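Local coordinates for uncharacterized protein (Staphylococcus aureus subsp. aureus Mu50, PDB 4QXZ) that is of unknown function but folds into a beta-barrel core resembling type VI secretion system proteins, joined to a pair of helices, at residues F24-R28 and I88-A92; E42-I48 and L59-I64. All coordinates share one frame; numbering follows the deposited sequence.

Interaction 1: F24-R28 and I88-A92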
loop_
_atom_site.group_PDB
_atom_site.type_symbol
_atom_site.label_atom_id
_atom_site.label_comp_id
_atom_site.label_asym_id
_atom_site.label_seq_id
_atom_site.Cartn_x
_atom_site.Cartn_y
_atom_site.Cartn_z
ATOM N N PHE A 24 1.290 -2.848 1.361
ATOM C CA PHE A 24 -0.030 -2.554 1.942
ATOM C C PHE A 24 -0.107 -1.139 2.506
ATOM O O PHE A 24 0.899 -0.573 2.971
ATOM C CB PHE A 24 -0.355 -3.529 3.067
ATOM C CG PHE A 24 -0.333 -4.981 2.655
ATOM C CD1 PHE A 24 0.876 -5.692 2.596
ATOM C CD2 PHE A 24 -1.520 -5.653 2.354
ATOM C CE1 PHE A 24 0.902 -7.028 2.233
ATOM C CE2 PHE A 24 -1.498 -6.997 1.992
ATOM C CZ PHE A 24 -0.287 -7.679 1.931
ATOM N N LYS A 25 -1.312 -0.579 2.473
ATOM C CA LYS A 25 -1.558 0.732 3.064
ATOM C C LYS A 25 -1.962 0.582 4.535
ATOM O O LYS A 25 -2.910 -0.129 4.873
ATOM C CB LYS A 25 -2.626 1.494 2.286
ATOM C CG LYS A 25 -2.778 2.957 2.708
ATOM C CD LYS A 25 -4.123 3.544 2.277
ATOM C CE LYS A 25 -4.267 4.983 2.740
ATOM N NZ LYS A 25 -5.711 5.332 2.827
ATOM N N ALA A 26 -1.238 1.283 5.399
ATOM C CA ALA A 26 -1.454 1.213 6.835
ATOM C C ALA A 26 -2.384 2.341 7.227
ATOM O O ALA A 26 -2.021 3.497 7.091
ATOM C CB ALA A 26 -0.115 1.331 7.575
ATOM N N VAL A 27 -3.564 2.003 7.740
ATOM C CA VAL A 27 -4.561 3.011 8.114
ATOM C C VAL A 27 -4.804 3.203 9.625
ATOM O O VAL A 27 -5.496 4.145 10.017
ATOM C CB VAL A 27 -5.895 2.756 7.396
ATOM C CG1 VAL A 27 -5.735 3.075 5.920
ATOM C CG2 VAL A 27 -6.345 1.318 7.593
ATOM N N ARG A 28 -4.248 2.328 10.466
ATOM C CA ARG A 28 -4.240 2.561 11.916
ATOM C C ARG A 28 -3.010 1.995 12.575
ATOM O O ARG A 28 -2.494 0.934 12.188
ATOM C CB ARG A 28 -5.471 1.974 12.600
ATOM C CG ARG A 28 -6.778 2.577 12.124
ATOM C CD ARG A 28 -7.951 1.890 12.773
ATOM N NE ARG A 28 -8.030 2.168 14.197
ATOM C CZ ARG A 28 -8.998 1.713 14.980
ATOM N NH1 ARG A 28 -9.963 0.945 14.481
ATOM N NH2 ARG A 28 -8.996 2.023 16.262
ATOM N N ILE A 88 -4.841 -2.746 8.201
ATOM C CA ILE A 88 -4.465 -2.697 6.817
ATOM C C ILE A 88 -5.612 -2.388 5.870
ATOM O O ILE A 88 -6.688 -2.924 5.997
ATOM C CB ILE A 88 -3.823 -4.020 6.426
ATOM C CG1 ILE A 88 -2.522 -4.201 7.159
ATOM C CG2 ILE A 88 -3.560 -4.075 4.951
ATOM C CD1 ILE A 88 -1.965 -5.587 7.028
ATOM N N THR A 89 -5.354 -1.445 4.979
ATOM C CA THR A 89 -6.272 -1.083 3.866
ATOM C C THR A 89 -7.524 -0.375 4.313
ATOM O O THR A 89 -7.801 0.711 3.855
ATOM C CB THR A 89 -6.634 -2.270 2.985
ATOM O OG1 THR A 89 -5.465 -2.807 2.386
ATOM C CG2 THR A 89 -7.548 -1.835 1.921
ATOM N N ARG A 90 -8.303 -1.012 5.161
ATOM C CA ARG A 90 -9.506 -0.382 5.643
ATOM C C ARG A 90 -9.634 -0.444 7.152
ATOM O O ARG A 90 -9.390 -1.463 7.744
ATOM C CB ARG A 90 -10.714 -1.004 4.975
ATOM C CG ARG A 90 -10.678 -0.859 3.455
ATOM C CD ARG A 90 -12.054 -0.628 2.848
ATOM N NE ARG A 90 -11.994 -0.296 1.409
ATOM C CZ ARG A 90 -11.749 -1.168 0.426
ATOM N NH1 ARG A 90 -11.516 -2.456 0.681
ATOM N NH2 ARG A 90 -11.718 -0.746 -0.836
ATOM N N PRO A 91 -10.041 0.638 7.785
ATOM C CA PRO A 91 -9.897 0.693 9.231
ATOM C C PRO A 91 -10.735 -0.265 10.021
ATOM O O PRO A 91 -10.441 -0.448 11.177
ATOM C CB PRO A 91 -10.220 2.157 9.583
ATOM C CG PRO A 91 -11.192 2.597 8.533
ATOM C CD PRO A 91 -10.686 1.918 7.292
ATOM N N ALA A 92 -11.782 -0.826 9.456
ATOM C CA ALA A 92 -12.601 -1.814 10.191
ATOM C C ALA A 92 -11.878 -3.156 10.396
ATOM O O ALA A 92 -12.203 -3.914 11.317
ATOM C CB ALA A 92 -13.938 -2.032 9.483
#
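Phe24 and Ile88 meet at the tight end of this contact, where strand 23-32 runs antiparallel to strand 82-88 and the chain then leaves the sheet through the loop that begins at Thr89. The CG2 methyl of Ile88 comes obliquely against the ring, 3.7 Å from Phe24 CD2, and also packs on Phe24 CB. Ile88 turns this methyl toward the ring because CG2 lies opposite its own backbone nitrogen, while CG1 leads away from the ring. Beside this apolar patch, Thr89 N donates to Lys25 O at 2.8 Å with an N-H...O angle of 169°. The same oxygen takes a longer CA-H...O contact from Ile88 CA at 3.6 Å; Ile88 itself forms a non-hydrogen-bonded pair with Ala26. Val27 and Arg28 together face Val87 in a classic beta bulge. The Val27 side chain points at the loop: CG1 approaches Thr89 O, and CG2 sits 3.8 Å from both Arg90 C and Pro91 N. Farther out, toward solvent-exposed Pro91, the contact loosens. Arg28 crosses Pro91 at about a right angle, with its CD 3.9 Å from Pro91 CB. Pro91 O lies near the guanidinium plane at its edge, 3.6 Å from Arg28 NH1, a long polar approach; the stronger partner of this arginine is Glu40, salt-bridged to NH2. Thr89 and Arg90 also pack on Lys25 of the second subunit. With one strong backbone bond and otherwise mostly apolar touches, the chemistry implies a loop anchored at Thr89 and held more lightly toward Pro91.

Interaction 2: E42-I48 and L59-I64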
loop_
_atom_site.group_PDB
_atom_site.type_symbol
_atom_site.label_atom_id
_atom_site.label_comp_id
_atom_site.label_asym_id
_atom_site.label_seq_id
_atom_site.Cartn_x
_atom_site.Cartn_y
_atom_site.Cartn_z
ATOM N N GLU A 42 -2.655 8.922 15.475
ATOM C CA GLU A 42 -3.366 9.307 14.262
ATOM C C GLU A 42 -2.382 9.457 13.080
ATOM O O GLU A 42 -1.437 10.264 13.119
ATOM C CB GLU A 42 -4.156 10.607 14.512
ATOM C CG GLU A 42 -4.845 11.229 13.294
ATOM C CD GLU A 42 -6.032 10.429 12.771
ATOM O OE1 GLU A 42 -6.363 9.371 13.358
ATOM O OE2 GLU A 42 -6.639 10.869 11.767
ATOM N N LEU A 43 -2.650 8.688 12.024
ATOM C CA LEU A 43 -1.780 8.599 10.871
ATOM C C LEU A 43 -2.045 9.712 9.877
ATOM O O LEU A 43 -3.195 9.957 9.494
ATOM C CB LEU A 43 -1.949 7.231 10.195
ATOM C CG LEU A 43 -1.504 5.988 10.997
ATOM C CD1 LEU A 43 -1.565 4.737 10.149
ATOM C CD2 LEU A 43 -0.094 6.131 11.524
ATOM N N GLU A 44 -0.975 10.399 9.482
ATOM C CA GLU A 44 -0.991 11.238 8.290
ATOM C C GLU A 44 -0.852 10.367 7.044
ATOM O O GLU A 44 -1.514 10.599 6.011
ATOM C CB GLU A 44 0.154 12.241 8.331
ATOM C CG GLU A 44 -0.065 13.371 9.322
ATOM C CD GLU A 44 -1.109 14.372 8.856
ATOM O OE1 GLU A 44 -1.098 14.749 7.655
ATOM O OE2 GLU A 44 -1.939 14.782 9.697
ATOM N N ASP A 45 0.014 9.361 7.160
ATOM C CA ASP A 45 0.271 8.430 6.081
ATOM C C ASP A 45 0.778 7.120 6.653
ATOM O O ASP A 45 1.216 7.066 7.806
ATOM C CB ASP A 45 1.331 9.019 5.158
ATOM C CG ASP A 45 1.474 8.242 3.883
ATOM O OD1 ASP A 45 0.445 8.132 3.164
ATOM O OD2 ASP A 45 2.597 7.738 3.614
ATOM N N GLY A 46 0.736 6.066 5.843
ATOM C CA GLY A 46 1.217 4.771 6.284
ATOM C C GLY A 46 1.353 3.703 5.214
ATOM O O GLY A 46 0.385 3.361 4.504
ATOM N N VAL A 47 2.550 3.128 5.135
ATOM C CA VAL A 47 2.781 1.953 4.287
ATOM C C VAL A 47 3.513 0.858 5.063
ATOM O O VAL A 47 4.383 1.138 5.902
ATOM C CB VAL A 47 3.589 2.318 2.999
ATOM C CG1 VAL A 47 5.073 2.500 3.292
ATOM C CG2 VAL A 47 3.406 1.252 1.942
ATOM N N ILE A 48 3.194 -0.394 4.763
ATOM C CA ILE A 48 3.956 -1.497 5.337
ATOM C C ILE A 48 4.307 -2.517 4.246
ATOM O O ILE A 48 3.435 -2.955 3.497
ATOM C CB ILE A 48 3.202 -2.125 6.539
ATOM C CG1 ILE A 48 4.034 -3.213 7.200
ATOM C CG2 ILE A 48 1.847 -2.675 6.142
ATOM C CD1 ILE A 48 3.487 -3.655 8.549
ATOM N N LEU A 59 8.594 -3.815 6.892
ATOM C CA LEU A 59 9.034 -2.442 7.114
ATOM C C LEU A 59 7.810 -1.567 7.152
ATOM O O LEU A 59 7.022 -1.585 6.212
ATOM C CB LEU A 59 9.958 -1.996 5.986
ATOM C CG LEU A 59 11.031 -0.957 6.328
ATOM C CD1 LEU A 59 11.917 -1.408 7.488
ATOM C CD2 LEU A 59 11.879 -0.688 5.090
ATOM N N LEU A 60 7.634 -0.837 8.252
ATOM C CA LEU A 60 6.482 0.050 8.419
ATOM C C LEU A 60 7.003 1.465 8.398
ATOM O O LEU A 60 7.933 1.789 9.140
ATOM C CB LEU A 60 5.751 -0.219 9.741
ATOM C CG LEU A 60 4.672 0.797 10.205
ATOM C CD1 LEU A 60 3.465 0.746 9.291
ATOM C CD2 LEU A 60 4.239 0.590 11.657
ATOM N N GLU A 61 6.427 2.290 7.526
ATOM C CA GLU A 61 6.726 3.725 7.496
ATOM C C GLU A 61 5.441 4.492 7.734
ATOM O O GLU A 61 4.451 4.276 7.026
ATOM C CB GLU A 61 7.347 4.144 6.165
ATOM C CG GLU A 61 7.963 5.549 6.205
ATOM C CD GLU A 61 8.753 5.933 4.945
ATOM O OE1 GLU A 61 9.475 5.078 4.398
ATOM O OE2 GLU A 61 8.663 7.109 4.507
ATOM N N ILE A 62 5.451 5.364 8.741
ATOM C CA ILE A 62 4.287 6.186 9.049
ATOM C C ILE A 62 4.683 7.636 9.188
ATOM O O ILE A 62 5.836 7.949 9.491
ATOM C CB ILE A 62 3.592 5.760 10.366
ATOM C CG1 ILE A 62 4.571 5.798 11.547
ATOM C CG2 ILE A 62 2.998 4.377 10.231
ATOM C CD1 ILE A 62 3.937 5.488 12.877
ATOM N N VAL A 63 3.709 8.513 8.992
ATOM C CA VAL A 63 3.887 9.932 9.263
ATOM C C VAL A 63 2.896 10.352 10.336
ATOM O O VAL A 63 1.702 10.119 10.200
ATOM C CB VAL A 63 3.674 10.779 7.998
ATOM C CG1 VAL A 63 3.865 12.268 8.303
ATOM C CG2 VAL A 63 4.637 10.318 6.901
ATOM N N ILE A 64 3.403 10.946 11.410
ATOM C CA ILE A 64 2.561 11.407 12.503
ATOM C C ILE A 64 3.027 12.773 12.985
ATOM O O ILE A 64 4.050 13.278 12.542
ATOM C CB ILE A 64 2.567 10.418 13.685
ATOM C CG1 ILE A 64 3.993 10.154 14.181
ATOM C CG2 ILE A 64 1.877 9.118 13.288
ATOM C CD1 ILE A 64 4.055 9.402 15.505
#
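Glu61 and Val47 exchange two backbone hydrogen bonds in the beta hairpin of strands 45-51 and 57-65, part of the curled antiparallel sheet of the barrel. Val47 N gives to Glu61 O at 2.9 Å, and Glu61 N returns the bond to Val47 O over the same distance; both are nearly straight, at 166° and 170°. Toward Glu42 the pairing changes. Glu44 and Asp45 both face Val63 in a classic beta bulge, so Val63 O accepts from Glu44 N at 2.8 Å while Val63 N donates to Asp45 O at 3.1 Å, reaching that oxygen from above its carbonyl plane. Between these pairs, Gly46 stands opposite Ile62, and Gly46 CA makes a CA-H...O contact with Glu61 O.

One face carries Asp45, Val47, Glu61 and Val63. The two Val63 methyls divide their contacts, CG1 lying 3.7 Å from Glu44 CB and CG2 against Asp45 CB; Val47 CG1 packs on Glu61 CB. Asp45 sends its carboxylate out to the second subunit, where OD1 accepts from the backbone nitrogens of Lys22 and Thr23.

The other face, with Ile48, Leu60 and Ile62, is buried. Phe29 of strand 23-32 packs on Leu43, Leu60 and Ile62, and Phe116 packs on Leu60 and Ile62 from strand 111-121. Leu43, its CG opposite the carbonyl carbon (chi1 -66°), brings CD2 across Ile62 at about a right angle, 3.8 Å from Ile62 CG2, and the same methyl meets Ile64 CG2 at 4.0 Å.

How the interactions relate
Interactions 1 and 2 have centres about 10 Å apart on the same side of the chain's centre and belong to one curled antiparallel sheet. In chain order the segments run 24-28, 42-48, 59-64 and 88-92, so the hairpin of interaction 2 falls wholly between the two halves of interaction 1. Strand 23-32 joins them: along 24-28 one edge pairs with strand 82-88 and the other with strand 45-51, where Ala26 N lies 2.8 Å from Gly46 O in a probable hydrogen bond. Strand 57-65 carries the sheet on to strand 111-121. Both contacts also touch the second subunit, placing this part of the barrel wall at the dimer contact.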